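Local coordinates for protein cellulose hydrolase (Bacillus licheniformis, PDB 4YZT) that hydrolyses internal beta-1,4-glucosidic bonds of cellulose as a tri-modular endoglucanase of glycoside hydrolase family 5, at residues A[439-444]-A[450-455]; A[493-496]-A[501-504]. One frame throughout, in Å; residues are numbered along the deposited sequence. Where two conformers were deposited one is given.

Contact 1. Residues A[439-444]-A[450-455]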
ATOM      1  N   SER A 439     -14.913  14.233 -27.483  1.00 21.56           N
ATOM      2  CA  SER A 439     -15.683  13.578 -26.430  0.57 21.21           C
ATOM      3  C   SER A 439     -16.491  12.406 -26.967  1.00 21.98           C
ATOM      4  O   SER A 439     -17.266  11.784 -26.230  1.00 21.99           O
ATOM      5  CB  SER A 439     -16.615  14.574 -25.741  0.57 20.23           C
ATOM      6  OG  SER A 439     -15.883  15.470 -24.928  0.57 19.13           O
ATOM      7  N   GLU A 440     -16.319  12.114 -28.252  1.00 21.91           N
ATOM      8  CA  GLU A 440     -16.962  10.958 -28.864  1.00 23.75           C
ATOM      9  C   GLU A 440     -15.944  10.159 -29.664  1.00 22.13           C
ATOM     10  O   GLU A 440     -15.236  10.713 -30.511  1.00 22.92           O
ATOM     11  CB  GLU A 440     -18.127  11.379 -29.766  1.00 28.46           C
ATOM     12  CG  GLU A 440     -18.712  10.218 -30.560  1.00 34.41           C
ATOM     13  CD  GLU A 440     -19.822  10.648 -31.498  1.00 40.67           C
ATOM     14  OE1 GLU A 440     -20.824  11.216 -31.009  1.00 41.31           O
ATOM     15  OE2 GLU A 440     -19.692  10.411 -32.721  1.00 43.91           O
ATOM     16  N   PHE A 441     -15.879   8.854 -29.412  1.00 19.19           N
ATOM     17  CA  PHE A 441     -14.919   7.992 -30.090  1.00 19.69           C
ATOM     18  C   PHE A 441     -15.639   6.799 -30.695  1.00 23.14           C
ATOM     19  O   PHE A 441     -16.574   6.273 -30.106  1.00 24.68           O
ATOM     20  CB  PHE A 441     -13.834   7.512 -29.122  1.00 20.07           C
ATOM     21  CG  PHE A 441     -12.989   8.620 -28.568  1.00 20.01           C
ATOM     22  CD1 PHE A 441     -13.437   9.377 -27.484  1.00 20.19           C
ATOM     23  CD2 PHE A 441     -11.750   8.905 -29.122  1.00 18.69           C
ATOM     24  CE1 PHE A 441     -12.662  10.404 -26.976  1.00 17.94           C
ATOM     25  CE2 PHE A 441     -10.970   9.929 -28.612  1.00 18.98           C
ATOM     26  CZ  PHE A 441     -11.423  10.673 -27.537  1.00 18.57           C
ATOM     27  N   THR A 442     -15.205   6.374 -31.871  1.00 23.91           N
ATOM     28  CA  THR A 442     -15.763   5.179 -32.482  1.00 23.89           C
ATOM     29  C   THR A 442     -14.682   4.118 -32.494  1.00 25.99           C
ATOM     30  O   THR A 442     -13.546   4.379 -32.894  1.00 27.92           O
ATOM     31  CB  THR A 442     -16.283   5.454 -33.896  1.00 25.21           C
ATOM     32  OG1 THR A 442     -17.335   6.422 -33.824  1.00 25.68           O
ATOM     33  CG2 THR A 442     -16.827   4.170 -34.559  1.00 25.84           C
ATOM     34  N   ILE A 443     -15.033   2.934 -32.010  1.00 23.46           N
ATOM     35  CA  ILE A 443     -14.112   1.814 -31.959  1.00 24.95           C
ATOM     36  C   ILE A 443     -14.637   0.656 -32.809  1.00 28.54           C
ATOM     37  O   ILE A 443     -15.808   0.285 -32.718  1.00 27.75           O
ATOM     38  CB  ILE A 443     -13.891   1.356 -30.513  1.00 26.10           C
ATOM     39  CG1 ILE A 443     -13.130   2.445 -29.750  1.00 28.16           C
ATOM     40  CG2 ILE A 443     -13.144   0.029 -30.466  1.00 27.62           C
ATOM     41  CD1 ILE A 443     -12.716   2.053 -28.378  1.00 28.95           C
ATOM     42  N   SER A 444     -13.765   0.109 -33.648  1.00 24.55           N
ATOM     43  CA  SER A 444     -14.053  -1.112 -34.378  1.00 26.44           C
ATOM     44  C   SER A 444     -13.638  -2.312 -33.527  1.00 25.31           C
ATOM     45  O   SER A 444     -12.481  -2.409 -33.094  1.00 24.79           O
ATOM     46  CB  SER A 444     -13.332  -1.109 -35.718  1.00 28.73           C
ATOM     47  OG  SER A 444     -13.405  -2.383 -36.329  1.00 31.20           O
ATOM     48  N   GLY A 450      -4.651  -2.209 -27.715  1.00 19.84           N
ATOM     49  CA  GLY A 450      -4.153  -1.248 -26.750  1.00 18.83           C
ATOM     50  C   GLY A 450      -5.237  -0.335 -26.210  1.00 17.99           C
ATOM     51  O   GLY A 450      -6.398  -0.401 -26.620  1.00 18.21           O
ATOM     52  N   ASP A 451      -4.839   0.539 -25.294  1.00 17.14           N
ATOM     53  CA  ASP A 451      -5.763   1.389 -24.568  1.00 16.30           C
ATOM     54  C   ASP A 451      -6.289   2.508 -25.453  1.00 16.76           C
ATOM     55  O   ASP A 451      -5.671   2.855 -26.467  1.00 17.60           O
ATOM     56  CB  ASP A 451      -5.076   1.970 -23.323  1.00 15.39           C
ATOM     57  CG  ASP A 451      -4.444   0.892 -22.447  1.00 16.81           C
ATOM     58  OD1 ASP A 451      -4.887  -0.283 -22.549  1.00 15.17           O
ATOM     59  OD2 ASP A 451      -3.518   1.213 -21.648  1.00 15.63           O
ATOM     60  N   LEU A 452      -7.438   3.058 -25.078  1.00 11.28           N
ATOM     61  CA  LEU A 452      -7.970   4.249 -25.748  1.00 12.72           C
ATOM     62  C   LEU A 452      -7.488   5.500 -25.020  1.00 13.80           C
ATOM     63  O   LEU A 452      -7.749   5.677 -23.826  1.00 13.28           O
ATOM     64  CB  LEU A 452      -9.507   4.227 -25.789  1.00 14.92           C
ATOM     65  CG  LEU A 452     -10.219   5.472 -26.357  1.00 17.19           C
ATOM     66  CD1 LEU A 452      -9.979   5.638 -27.859  1.00 17.46           C
ATOM     67  CD2 LEU A 452     -11.717   5.438 -26.052  1.00 18.66           C
ATOM     68  N   LYS A 453      -6.770   6.349 -25.747  1.00 15.70           N
ATOM     69  CA  LYS A 453      -6.335   7.632 -25.237  1.00 14.47           C
ATOM     70  C   LYS A 453      -7.417   8.679 -25.459  1.00 13.94           C
ATOM     71  O   LYS A 453      -7.969   8.785 -26.554  1.00 15.34           O
ATOM     72  CB  LYS A 453      -5.037   8.062 -25.917  1.00 12.06           C
ATOM     73  CG  LYS A 453      -4.486   9.400 -25.440  1.00 13.67           C
ATOM     74  CD  LYS A 453      -3.238   9.774 -26.224  1.00 16.13           C
ATOM     75  CE  LYS A 453      -2.576  11.011 -25.615  1.00 15.92           C
ATOM     76  NZ  LYS A 453      -1.381  11.452 -26.391  1.00 18.68           N
ATOM     77  N   ILE A 454      -7.721   9.431 -24.404  1.00 11.09           N
ATOM     78  CA  ILE A 454      -8.650  10.543 -24.459  1.00 13.51           C
ATOM     79  C   ILE A 454      -7.905  11.819 -24.056  1.00 12.28           C
ATOM     80  O   ILE A 454      -7.807  12.135 -22.874  1.00 12.23           O
ATOM     81  CB  ILE A 454      -9.863  10.292 -23.533  1.00 16.35           C
ATOM     82  CG1 ILE A 454     -10.573   8.989 -23.950  1.00 17.11           C
ATOM     83  CG2 ILE A 454     -10.818  11.477 -23.569  1.00 19.30           C
ATOM     84  CD1 ILE A 454     -11.266   8.248 -22.806  1.00 16.55           C
ATOM     85  N   PRO A 455      -7.355  12.548 -25.041  1.00 14.28           N
ATOM     86  CA  PRO A 455      -6.626  13.787 -24.737  1.00 14.54           C
ATOM     87  C   PRO A 455      -7.504  14.775 -23.971  1.00 16.67           C
ATOM     88  O   PRO A 455      -8.683  14.935 -24.283  1.00 16.62           O
ATOM     89  CB  PRO A 455      -6.258  14.338 -26.122  1.00 17.62           C
ATOM     90  CG  PRO A 455      -6.227  13.120 -26.998  1.00 19.06           C
ATOM     91  CD  PRO A 455      -7.341  12.240 -26.479  1.00 15.46           C
TER
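Phe-441 of strand 440-444 reaches across to Leu-452, Lys-453 and Ile-454 of strand 452-457. The two strands belong to different sheets of the C-terminal beta module, packed face to face as in a beta sandwich. Their axes come no closer than 9.6 Å and run at 167°, and no hydrogen bond joins them. The contact is therefore made by side chains. The first torsion of Phe-441 (-63°) sets CG beside its own backbone N and anti to the carbonyl carbon. From there the side chain crosses those of Leu-452 and Ile-454 at a slant. Its CD2 meets Leu-452 CD1 at 3.9 Å, and CE1, across the ring from CD2, meets Ile-454 CG1, also at 3.9 Å. CZ comes within 4.5 Å of Pro-455 CD. Without the ring, as with an alanine here, Leu-452 and Ile-454 are likely to lose their shared aromatic partner and a gap to open between the sheets. Two residues on, Ile-443 also faces the second strand. Its CD1 approaches Leu-452 CD2 at 4.2 Å, and Leu-508 of helix 505-510 touches both side chains. The contact is not wholly apolar, because Phe-441 CE2 rests 3.8 Å from the backbone Lys-453 O.

Contact 2. Residues A[493-496]-A[501-504]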
ATOM      1  N   ASP A 493      -8.850  -1.087 -15.322  1.00 10.14           N
ATOM      2  CA  ASP A 493      -9.849  -0.547 -16.249  1.00  9.52           C
ATOM      3  C   ASP A 493      -9.548   0.867 -16.741  1.00  9.99           C
ATOM      4  O   ASP A 493      -9.947   1.239 -17.845  1.00 13.12           O
ATOM      5  CB  ASP A 493     -11.233  -0.529 -15.601  1.00 11.63           C
ATOM      6  CG  ASP A 493     -11.753  -1.914 -15.287  1.00 13.64           C
ATOM      7  OD1 ASP A 493     -11.379  -2.866 -16.003  1.00 12.58           O
ATOM      8  OD2 ASP A 493     -12.564  -2.030 -14.346  1.00 13.45           O
ATOM      9  N   PHE A 494      -8.893   1.686 -15.915  1.00 10.73           N
ATOM     10  CA  PHE A 494      -8.670   3.076 -16.317  1.00 11.55           C
ATOM     11  C   PHE A 494      -7.459   3.685 -15.646  1.00 10.27           C
ATOM     12  O   PHE A 494      -6.991   3.204 -14.616  1.00 11.66           O
ATOM     13  CB  PHE A 494      -9.906   3.951 -16.014  1.00 10.20           C
ATOM     14  CG  PHE A 494     -10.213   4.106 -14.531  1.00  9.93           C
ATOM     15  CD1 PHE A 494      -9.539   5.056 -13.755  1.00 11.14           C
ATOM     16  CD2 PHE A 494     -11.175   3.315 -13.921  1.00 10.41           C
ATOM     17  CE1 PHE A 494      -9.811   5.199 -12.402  1.00 13.18           C
ATOM     18  CE2 PHE A 494     -11.461   3.458 -12.563  1.00 12.19           C
ATOM     19  CZ  PHE A 494     -10.776   4.408 -11.803  1.00 13.58           C
ATOM     20  N   TYR A 495      -6.964   4.768 -16.226  1.00 11.38           N
ATOM     21  CA  TYR A 495      -5.920   5.552 -15.570  1.00 13.46           C
ATOM     22  C   TYR A 495      -5.819   6.943 -16.169  1.00 15.41           C
ATOM     23  O   TYR A 495      -6.375   7.223 -17.241  1.00 13.35           O
ATOM     24  CB  TYR A 495      -4.554   4.845 -15.645  1.00 12.25           C
ATOM     25  CG  TYR A 495      -4.053   4.517 -17.040  1.00 12.37           C
ATOM     26  CD1 TYR A 495      -4.511   3.394 -17.730  1.00 13.68           C
ATOM     27  CD2 TYR A 495      -3.096   5.315 -17.658  1.00 10.58           C
ATOM     28  CE1 TYR A 495      -4.033   3.089 -19.012  1.00 12.54           C
ATOM     29  CE2 TYR A 495      -2.615   5.019 -18.948  1.00 12.59           C
ATOM     30  CZ  TYR A 495      -3.088   3.903 -19.610  1.00 14.18           C
ATOM     31  OH  TYR A 495      -2.608   3.606 -20.873  1.00 14.56           O
ATOM     32  N   GLU A 496      -5.136   7.812 -15.430  1.00 15.03           N
ATOM     33  CA  GLU A 496      -4.717   9.121 -15.910  1.00 16.93           C
ATOM     34  C   GLU A 496      -3.206   9.109 -16.106  1.00 16.00           C
ATOM     35  O   GLU A 496      -2.474   8.572 -15.272  1.00 15.89           O
ATOM     36  CB  GLU A 496      -5.119  10.224 -14.923  1.00 21.86           C
ATOM     37  CG  GLU A 496      -4.599  11.615 -15.302  1.00 28.12           C
ATOM     38  CD  GLU A 496      -4.860  12.689 -14.241  1.00 36.16           C
ATOM     39  OE1 GLU A 496      -4.324  13.813 -14.406  1.00 40.29           O
ATOM     40  OE2 GLU A 496      -5.591  12.426 -13.254  1.00 35.99           O
ATOM     41  N   LEU A 501      -6.723  11.123 -20.181  1.00 12.19           N
ATOM     42  CA  LEU A 501      -7.513  10.042 -19.625  1.00 13.06           C
ATOM     43  C   LEU A 501      -7.424   8.806 -20.512  1.00 11.54           C
ATOM     44  O   LEU A 501      -7.353   8.924 -21.740  1.00 12.79           O
ATOM     45  CB  LEU A 501      -8.971  10.485 -19.480  1.00 12.84           C
ATOM     46  CG  LEU A 501      -9.188  11.772 -18.679  1.00 12.93           C
ATOM     47  CD1 LEU A 501     -10.603  12.300 -18.855  1.00 13.97           C
ATOM     48  CD2 LEU A 501      -8.885  11.540 -17.193  1.00 12.10           C
ATOM     49  N   TYR A 502      -7.458   7.624 -19.896  1.00 10.56           N
ATOM     50  CA  TYR A 502      -7.305   6.373 -20.635  1.00 11.46           C
ATOM     51  C   TYR A 502      -8.318   5.333 -20.181  1.00 12.45           C
ATOM     52  O   TYR A 502      -8.547   5.168 -18.983  1.00 11.51           O
ATOM     53  CB  TYR A 502      -5.895   5.803 -20.450  1.00  9.90           C
ATOM     54  CG  TYR A 502      -4.785   6.590 -21.131  1.00 12.06           C
ATOM     55  CD1 TYR A 502      -4.319   6.219 -22.385  1.00 12.52           C
ATOM     56  CD2 TYR A 502      -4.190   7.684 -20.501  1.00 12.07           C
ATOM     57  CE1 TYR A 502      -3.296   6.930 -23.010  1.00 15.82           C
ATOM     58  CE2 TYR A 502      -3.180   8.402 -21.114  1.00 13.79           C
ATOM     59  CZ  TYR A 502      -2.733   8.016 -22.366  1.00 13.73           C
ATOM     60  OH  TYR A 502      -1.729   8.719 -22.991  1.00 12.25           O
ATOM     61  N   LEU A 503      -8.922   4.642 -21.146  1.00 13.02           N
ATOM     62  CA  LEU A 503      -9.645   3.406 -20.884  1.00 13.11           C
ATOM     63  C   LEU A 503      -8.804   2.222 -21.332  1.00 12.91           C
ATOM     64  O   LEU A 503      -8.312   2.181 -22.470  1.00 13.44           O
ATOM     65  CB  LEU A 503     -10.987   3.373 -21.615  1.00 15.62           C
ATOM     66  CG  LEU A 503     -12.077   4.299 -21.091  1.00 16.85           C
ATOM     67  CD1 LEU A 503     -13.260   4.245 -22.027  1.00 15.39           C
ATOM     68  CD2 LEU A 503     -12.484   3.863 -19.680  1.00 14.38           C
ATOM     69  N   LYS A 504      -8.654   1.252 -20.445  1.00 12.38           N
ATOM     70  CA  LYS A 504      -7.833   0.092 -20.738  1.00 11.41           C
ATOM     71  C   LYS A 504      -8.461  -0.787 -21.819  1.00 11.98           C
ATOM     72  O   LYS A 504      -9.683  -0.868 -21.948  1.00 11.04           O
ATOM     73  CB  LYS A 504      -7.587  -0.719 -19.459  1.00 12.66           C
ATOM     74  CG  LYS A 504      -6.703   0.001 -18.452  1.00 15.33           C
ATOM     75  CD  LYS A 504      -5.224  -0.192 -18.736  1.00 16.78           C
ATOM     76  CE  LYS A 504      -4.795  -1.595 -18.389  1.00 18.62           C
ATOM     77  NZ  LYS A 504      -3.352  -1.673 -18.053  1.00 20.11           N
TER
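Asp-493 O accepts a nearly straight bond from Lys-504 N at 2.9 Å. The donor sits above the carbonyl plane. Further along, Tyr-495 and Tyr-502 exchange two backbone bonds. Tyr-495 N gives to Tyr-502 O at 3.2 Å. The return bond, from Tyr-502 N to Tyr-495 O, is shorter but more bent, at 136°. These bonds close an antiparallel beta hairpin of strands 494-497 and 500-503, at the edge of a four-stranded sheet. Tyr-495 and Tyr-502 form a hydrogen-bonded pair. Their rings are near parallel, with planes at 4°, but offset so that little of one ring lies over the other. Tyr-502 CB instead sits over the centre of the Tyr-495 ring, a CH-pi contact of 3.5 Å to the centroid. The first torsion of Tyr-495 (57°) places CG between its own N and carbonyl carbon, bringing the ring over Tyr-502. Lys-504, its chain folded at the second and third torsions, sets CD at the edge of the same ring, 3.5 Å from Tyr-495 CE1. At the far end of the tyrosine, OH is hydrogen-bonded to Asp-451 OD2. On the opposite face of the hairpin, Phe-494 CB lies 4.5 Å from Leu-503 CD2.

In the fold
Contact 1 joins two sheets, whereas contact 2 joins neighbouring strands within one. They share that sheet, since strands 452-457 and 500-503 lie side by side in it. Ile-454 N is a probable donor to Leu-501 O at the shared border. Both contacts are partly buried. Contact 1 has its buried residues, Phe-441 and Ile-454, in the interior between the sheets, and its chemistry is almost wholly apolar. In contact 2, Phe-494, Leu-501 and Leu-503 pack toward strands of the other sheet, while the partly exposed tyrosines lie on the outer face. Backbone bonds carry much of that contact. Asp-451, just before strand 452-457, also packs its CB against Leu-503 O, a further link between them.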